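Local coordinates for protein predicted acetamidase/formamidase (PDB 3TKK) that probably hydrolyses carbon-nitrogen bonds in linear amides and binds zinc and calcium ions, at residues K78-K83 / E208-K213; E168-V173 / N219-T224. All blocks are in the same frame, centred on the assembly; numbering follows the deposited sequence.

Contact 1 (K78-K83 / E208-K213)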
loop_
_atom_site.group_PDB
_atom_site.type_symbol
_atom_site.label_atom_id
_atom_site.label_comp_id
_atom_site.label_asym_id
_atom_site.label_seq_id
_atom_site.Cartn_x
_atom_site.Cartn_y
_atom_site.Cartn_z
ATOM N N LYS A 78 23.439 -1.845 -9.324
ATOM C CA LYS A 78 22.930 -0.796 -8.443
ATOM C C LYS A 78 22.974 0.577 -9.146
ATOM O O LYS A 78 23.985 0.913 -9.766
ATOM C CB LYS A 78 23.751 -0.791 -7.159
ATOM C CG LYS A 78 23.590 0.499 -6.289
ATOM C CD LYS A 78 24.543 0.395 -5.024
ATOM C CE LYS A 78 24.961 1.811 -4.625
ATOM N NZ LYS A 78 25.723 1.715 -3.316
ATOM N N VAL A 79 21.817 1.280 -9.095
ATOM C CA VAL A 79 21.611 2.502 -9.820
ATOM C C VAL A 79 21.193 3.533 -8.764
ATOM O O VAL A 79 20.130 3.477 -8.136
ATOM C CB VAL A 79 20.539 2.381 -10.928
ATOM C CG1 VAL A 79 20.379 3.780 -11.677
ATOM C CG2 VAL A 79 20.735 1.134 -11.842
ATOM N N LYS A 80 22.062 4.463 -8.502
ATOM C CA LYS A 80 21.773 5.504 -7.528
ATOM C C LYS A 80 21.123 6.661 -8.295
ATOM O O LYS A 80 21.808 7.300 -9.166
ATOM C CB LYS A 80 23.103 5.930 -6.868
ATOM C CG LYS A 80 22.897 6.977 -5.782
ATOM C CD LYS A 80 24.261 7.384 -5.070
ATOM C CE LYS A 80 24.944 6.243 -4.312
ATOM N NZ LYS A 80 25.421 5.220 -5.301
ATOM N N ILE A 81 19.855 7.004 -7.937
ATOM C CA ILE A 81 19.139 8.160 -8.502
ATOM C C ILE A 81 19.531 9.438 -7.674
ATOM O O ILE A 81 19.073 9.615 -6.530
ATOM C CB ILE A 81 17.649 7.960 -8.424
ATOM C CG1 ILE A 81 17.255 6.567 -9.047
ATOM C CG2 ILE A 81 16.960 9.142 -9.223
ATOM C CD1 ILE A 81 17.868 6.433 -10.423
ATOM N N LYS A 82 20.325 10.305 -8.268
ATOM C CA LYS A 82 20.817 11.493 -7.550
ATOM C C LYS A 82 19.939 12.677 -7.796
ATOM O O LYS A 82 19.650 13.379 -6.891
ATOM C CB LYS A 82 22.252 11.723 -7.974
ATOM C CG LYS A 82 23.168 10.536 -7.513
ATOM C CD LYS A 82 24.599 11.021 -7.585
ATOM C CE LYS A 82 25.583 9.855 -7.486
ATOM N NZ LYS A 82 26.986 10.449 -7.412
ATOM N N LYS A 83 19.543 12.946 -9.015
ATOM C CA LYS A 83 18.671 14.073 -9.281
ATOM C C LYS A 83 17.683 13.781 -10.343
ATOM O O LYS A 83 18.026 13.129 -11.321
ATOM C CB LYS A 83 19.459 15.227 -9.840
ATOM C CG LYS A 83 19.757 16.245 -8.843
ATOM C CD LYS A 83 20.062 17.477 -9.635
ATOM C CE LYS A 83 21.320 17.237 -10.535
ATOM N NZ LYS A 83 22.487 18.044 -9.919
ATOM N N GLU A 208 23.997 7.120 -11.052
ATOM C CA GLU A 208 25.319 6.508 -11.021
ATOM C C GLU A 208 25.090 5.013 -11.071
ATOM O O GLU A 208 24.057 4.558 -10.589
ATOM C CB GLU A 208 26.061 6.895 -9.745
ATOM C CG GLU A 208 27.246 5.994 -9.568
ATOM C CD GLU A 208 28.089 6.294 -8.325
ATOM O OE1 GLU A 208 28.020 7.460 -7.853
ATOM O OE2 GLU A 208 28.801 5.363 -7.836
ATOM N N VAL A 209 25.977 4.250 -11.698
ATOM C CA VAL A 209 25.809 2.830 -11.776
ATOM C C VAL A 209 26.931 2.130 -11.017
ATOM O O VAL A 209 28.057 2.570 -11.081
ATOM C CB VAL A 209 25.773 2.285 -13.216
ATOM C CG1 VAL A 209 24.464 2.624 -13.951
ATOM C CG2 VAL A 209 27.040 2.820 -14.061
ATOM N N GLU A 210 26.617 0.996 -10.360
ATOM C CA GLU A 210 27.655 0.092 -9.774
ATOM C C GLU A 210 27.311 -1.378 -9.997
ATOM O O GLU A 210 26.199 -1.771 -9.760
ATOM C CB GLU A 210 27.724 0.253 -8.292
ATOM C CG GLU A 210 28.376 1.541 -7.905
ATOM C CD GLU A 210 28.654 1.598 -6.413
ATOM O OE1 GLU A 210 28.582 0.538 -5.669
ATOM O OE2 GLU A 210 28.970 2.717 -6.001
ATOM N N VAL A 211 28.299 -2.164 -10.356
ATOM C CA VAL A 211 28.102 -3.600 -10.467
ATOM C C VAL A 211 28.342 -4.205 -9.054
ATOM O O VAL A 211 29.359 -3.929 -8.424
ATOM C CB VAL A 211 29.067 -4.143 -11.518
ATOM C CG1 VAL A 211 28.966 -5.646 -11.588
ATOM C CG2 VAL A 211 28.715 -3.488 -12.837
ATOM N N ILE A 212 27.370 -4.937 -8.534
ATOM C CA ILE A 212 27.552 -5.701 -7.275
ATOM C C ILE A 212 27.754 -7.158 -7.573
ATOM O O ILE A 212 26.951 -7.748 -8.320
ATOM C CB ILE A 212 26.279 -5.678 -6.409
ATOM C CG1 ILE A 212 25.849 -4.227 -5.996
ATOM C CG2 ILE A 212 26.453 -6.643 -5.256
ATOM C CD1 ILE A 212 26.937 -3.446 -5.428
ATOM N N LYS A 213 28.813 -7.752 -7.003
ATOM C CA LYS A 213 29.106 -9.194 -7.105
ATOM C C LYS A 213 28.725 -10.030 -5.868
ATOM O O LYS A 213 28.729 -9.546 -4.746
ATOM C CB LYS A 213 30.618 -9.414 -7.386
ATOM C CG LYS A 213 31.189 -8.528 -8.487
ATOM C CD LYS A 213 30.857 -9.192 -9.789
ATOM C CE LYS A 213 31.721 -8.700 -10.928
ATOM N NZ LYS A 213 31.234 -9.240 -12.201
#
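Lys78 and Glu210 face each other as a hydrogen-bonded pair of two antiparallel strands, and their side chains run side by side in the same direction. The backbone evidence is reciprocal: Lys78 N donates to Glu210 O at 2.8 Å and Glu210 N to Lys78 O at 2.7 Å. Lys80 and Glu208 repeat this pairing, while between them Val79 and Val209 turn to the other face, where both reach Leu180. Further on, Lys82 and Lys83 both face Leu206, a classic beta bulge. Along Lys78, CB lies 3.7 Å from Glu210 O and also touches Ile212 CG1; CG is anti to the backbone N (chi1 164°) and leads into an extended chain. CD and CE then pass beside the Glu210 carboxylate, CE 4.0 Å from OE1, and NZ ends in a long salt bridge, 3.9 Å from Glu210 OE1. An alanine in place of Lys78 would probably leave the Glu210 carboxylate without this aliphatic flank and its distant charge partner. Lys82 NZ bridges to Glu208 OE1 at 3.2 Å, a weak hydrogen bond, with Glu31 its stronger partner. Lys80 NZ stays 4.2 Å from Glu208 OE2, beyond a salt bridge. This chemistry is consistent with loose charge compensation on strands already fixed by backbone bonds.

Contact 2 (E168-V173 / N219-T224)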
loop_
_atom_site.group_PDB
_atom_site.type_symbol
_atom_site.label_atom_id
_atom_site.label_comp_id
_atom_site.label_asym_id
_atom_site.label_seq_id
_atom_site.Cartn_x
_atom_site.Cartn_y
_atom_site.Cartn_z
ATOM N N GLU A 168 18.047 4.083 -4.412
ATOM C CA GLU A 168 18.908 3.183 -5.118
ATOM C C GLU A 168 18.050 2.033 -5.572
ATOM O O GLU A 168 17.361 1.438 -4.779
ATOM C CB GLU A 168 19.927 2.624 -4.113
ATOM C CG GLU A 168 21.064 3.584 -3.821
ATOM C CD GLU A 168 21.796 3.078 -2.572
ATOM O OE1 GLU A 168 21.612 1.879 -2.152
ATOM O OE2 GLU A 168 22.496 3.857 -2.004
ATOM N N VAL A 169 18.070 1.699 -6.843
ATOM C CA VAL A 169 17.352 0.523 -7.322
ATOM C C VAL A 169 18.337 -0.593 -7.711
ATOM O O VAL A 169 19.368 -0.287 -8.409
ATOM C CB VAL A 169 16.637 0.933 -8.578
ATOM C CG1 VAL A 169 15.650 -0.202 -8.909
ATOM C CG2 VAL A 169 15.858 2.242 -8.294
ATOM N N TYR A 170 18.071 -1.840 -7.313
ATOM C CA TYR A 170 18.999 -2.880 -7.505
ATOM C C TYR A 170 18.345 -3.778 -8.433
ATOM O O TYR A 170 17.233 -4.142 -8.180
ATOM C CB TYR A 170 19.241 -3.572 -6.167
ATOM C CG TYR A 170 19.982 -2.690 -5.203
ATOM C CD1 TYR A 170 21.366 -2.880 -4.995
ATOM C CD2 TYR A 170 19.334 -1.721 -4.512
ATOM C CE1 TYR A 170 22.059 -2.150 -4.112
ATOM C CE2 TYR A 170 20.004 -0.964 -3.570
ATOM C CZ TYR A 170 21.368 -1.150 -3.399
ATOM O OH TYR A 170 22.060 -0.417 -2.496
ATOM N N PHE A 171 19.020 -4.191 -9.525
ATOM C CA PHE A 171 18.421 -5.053 -10.469
ATOM C C PHE A 171 19.220 -6.325 -10.633
ATOM O O PHE A 171 20.473 -6.269 -10.807
ATOM C CB PHE A 171 18.482 -4.366 -11.911
ATOM C CG PHE A 171 17.582 -3.192 -12.045
ATOM C CD1 PHE A 171 16.224 -3.368 -12.184
ATOM C CD2 PHE A 171 18.092 -1.951 -12.061
ATOM C CE1 PHE A 171 15.324 -2.249 -12.237
ATOM C CE2 PHE A 171 17.238 -0.791 -12.112
ATOM C CZ PHE A 171 15.853 -0.961 -12.254
ATOM N N PRO A 172 18.548 -7.447 -10.662
ATOM C CA PRO A 172 19.285 -8.599 -11.174
ATOM C C PRO A 172 19.749 -8.423 -12.599
ATOM O O PRO A 172 18.966 -7.957 -13.434
ATOM C CB PRO A 172 18.243 -9.733 -11.230
ATOM C CG PRO A 172 16.919 -9.190 -10.724
ATOM C CD PRO A 172 17.090 -7.651 -10.585
ATOM N N VAL A 173 20.971 -8.886 -12.918
ATOM C CA VAL A 173 21.572 -8.833 -14.272
ATOM C C VAL A 173 21.296 -10.143 -15.012
ATOM O O VAL A 173 21.633 -11.241 -14.542
ATOM C CB VAL A 173 23.116 -8.563 -14.193
ATOM C CG1 VAL A 173 23.698 -8.308 -15.561
ATOM C CG2 VAL A 173 23.339 -7.215 -13.393
ATOM N N ASN A 219 14.324 -10.262 -8.442
ATOM C CA ASN A 219 13.439 -9.144 -8.817
ATOM C C ASN A 219 14.047 -7.887 -8.258
ATOM O O ASN A 219 14.933 -8.017 -7.467
ATOM C CB ASN A 219 12.084 -9.313 -8.180
ATOM C CG ASN A 219 11.222 -10.223 -8.941
ATOM O OD1 ASN A 219 10.892 -9.927 -10.034
ATOM N ND2 ASN A 219 10.792 -11.286 -8.360
ATOM N N PRO A 220 13.525 -6.685 -8.603
ATOM C CA PRO A 220 14.283 -5.512 -8.233
ATOM C C PRO A 220 13.992 -5.204 -6.826
ATOM O O PRO A 220 12.984 -5.697 -6.228
ATOM C CB PRO A 220 13.653 -4.385 -9.086
ATOM C CG PRO A 220 13.170 -5.201 -10.284
ATOM C CD PRO A 220 12.526 -6.361 -9.631
ATOM N N VAL A 221 14.848 -4.359 -6.307
ATOM C CA VAL A 221 14.693 -3.884 -4.930
ATOM C C VAL A 221 14.985 -2.366 -4.901
ATOM O O VAL A 221 15.802 -1.886 -5.691
ATOM C CB VAL A 221 15.775 -4.552 -4.018
ATOM C CG1 VAL A 221 15.859 -3.768 -2.579
ATOM C CG2 VAL A 221 15.480 -6.038 -3.837
ATOM N N VAL A 222 14.251 -1.597 -4.118
ATOM C CA VAL A 222 14.536 -0.131 -4.042
ATOM C C VAL A 222 14.874 0.168 -2.658
ATOM O O VAL A 222 14.226 -0.340 -1.669
ATOM C CB VAL A 222 13.392 0.825 -4.602
ATOM C CG1 VAL A 222 12.078 0.436 -4.043
ATOM C CG2 VAL A 222 13.772 2.363 -4.172
ATOM N N LYS A 223 15.895 1.006 -2.478
ATOM C CA LYS A 223 16.223 1.347 -1.100
ATOM C C LYS A 223 16.221 2.866 -1.049
ATOM O O LYS A 223 16.806 3.494 -1.918
ATOM C CB LYS A 223 17.623 0.859 -0.757
ATOM C CG LYS A 223 18.145 1.405 0.656
ATOM C CD LYS A 223 19.565 0.855 0.991
ATOM C CE LYS A 223 20.174 1.555 2.268
ATOM N NZ LYS A 223 21.596 1.150 2.291
ATOM N N THR A 224 15.566 3.457 -0.050
ATOM C CA THR A 224 15.482 4.877 0.020
ATOM C C THR A 224 16.241 5.139 1.266
ATOM O O THR A 224 16.870 4.236 1.857
ATOM C CB THR A 224 14.010 5.401 0.176
ATOM O OG1 THR A 224 13.554 4.973 1.473
ATOM C CG2 THR A 224 13.017 4.745 -0.952
HETATM O O HOH W 1 22.954 1.904 0.202
#
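Glu168 OE1 accepts a bond of 2.7 Å from a water that Lys223 NZ also holds, the water accepting from the lysine. The water thus joins opposite charges whose atoms, Glu168 OE1 and Lys223 NZ, are 4.5 Å apart, beyond a salt bridge. Tyr170 OH also approaches Glu168 OE1, but at 2.4 Å the bond is too short to be taken at face value and remains doubtful. In Lys223, CG is anti to the backbone N (chi1 171°), and the extended chain beyond it runs beside Glu168, pointing the same way, and ends at the water. At the edge of the Tyr170 ring, CE2 meets Lys223 CB at 4.1 Å, and Val221 O lies in the ring plane near CD2. That same carbonyl accepts Tyr170 N at 2.8 Å, so the ring and the backbone bond share one oxygen. Two hydrogen-bonded pairs, Glu168 with Lys223 and Tyr170 with Val221, flank the non-hydrogen-bonded pair Val169 and Val222. Beyond them the pairing gives way to proline packing: Pro220 CG approaches Phe171 CD1 obliquely at 4.0 Å, and Pro172 CG lies 3.6 Å from Asn219 N. Phe301 meets the Tyr170 ring edge-to-face. In the large mixed sheet, strand 168-172 lies between strands 76-86 and 221-223, and strand 227-234 follows on the far side of 221-223; Asn219 ND2 is hydrogen-bonded to Asp247 of helix 237-255.

From the N terminus, strand 76-86 comes first, then 168-172, then 203-212 and finally 221-223. Contact 1 closes the long loop from 78-83 to 208-213, with 124 residues between; contact 2 closes the shorter one from 168-173 to 219-224, with 45. The segments alternate, so the two closures cross and neither nests in the other. In the sheet the order is 203-212, 76-86, 168-172, 221-223, and the middle pair joins the contacts directly: Val79 N lies 3.0 Å from Val169 O, a probable hydrogen bond, and Val79 CG2 packs on Phe171 CE2. Together they join strands from early and late in the chain into one mixed beta-sheet.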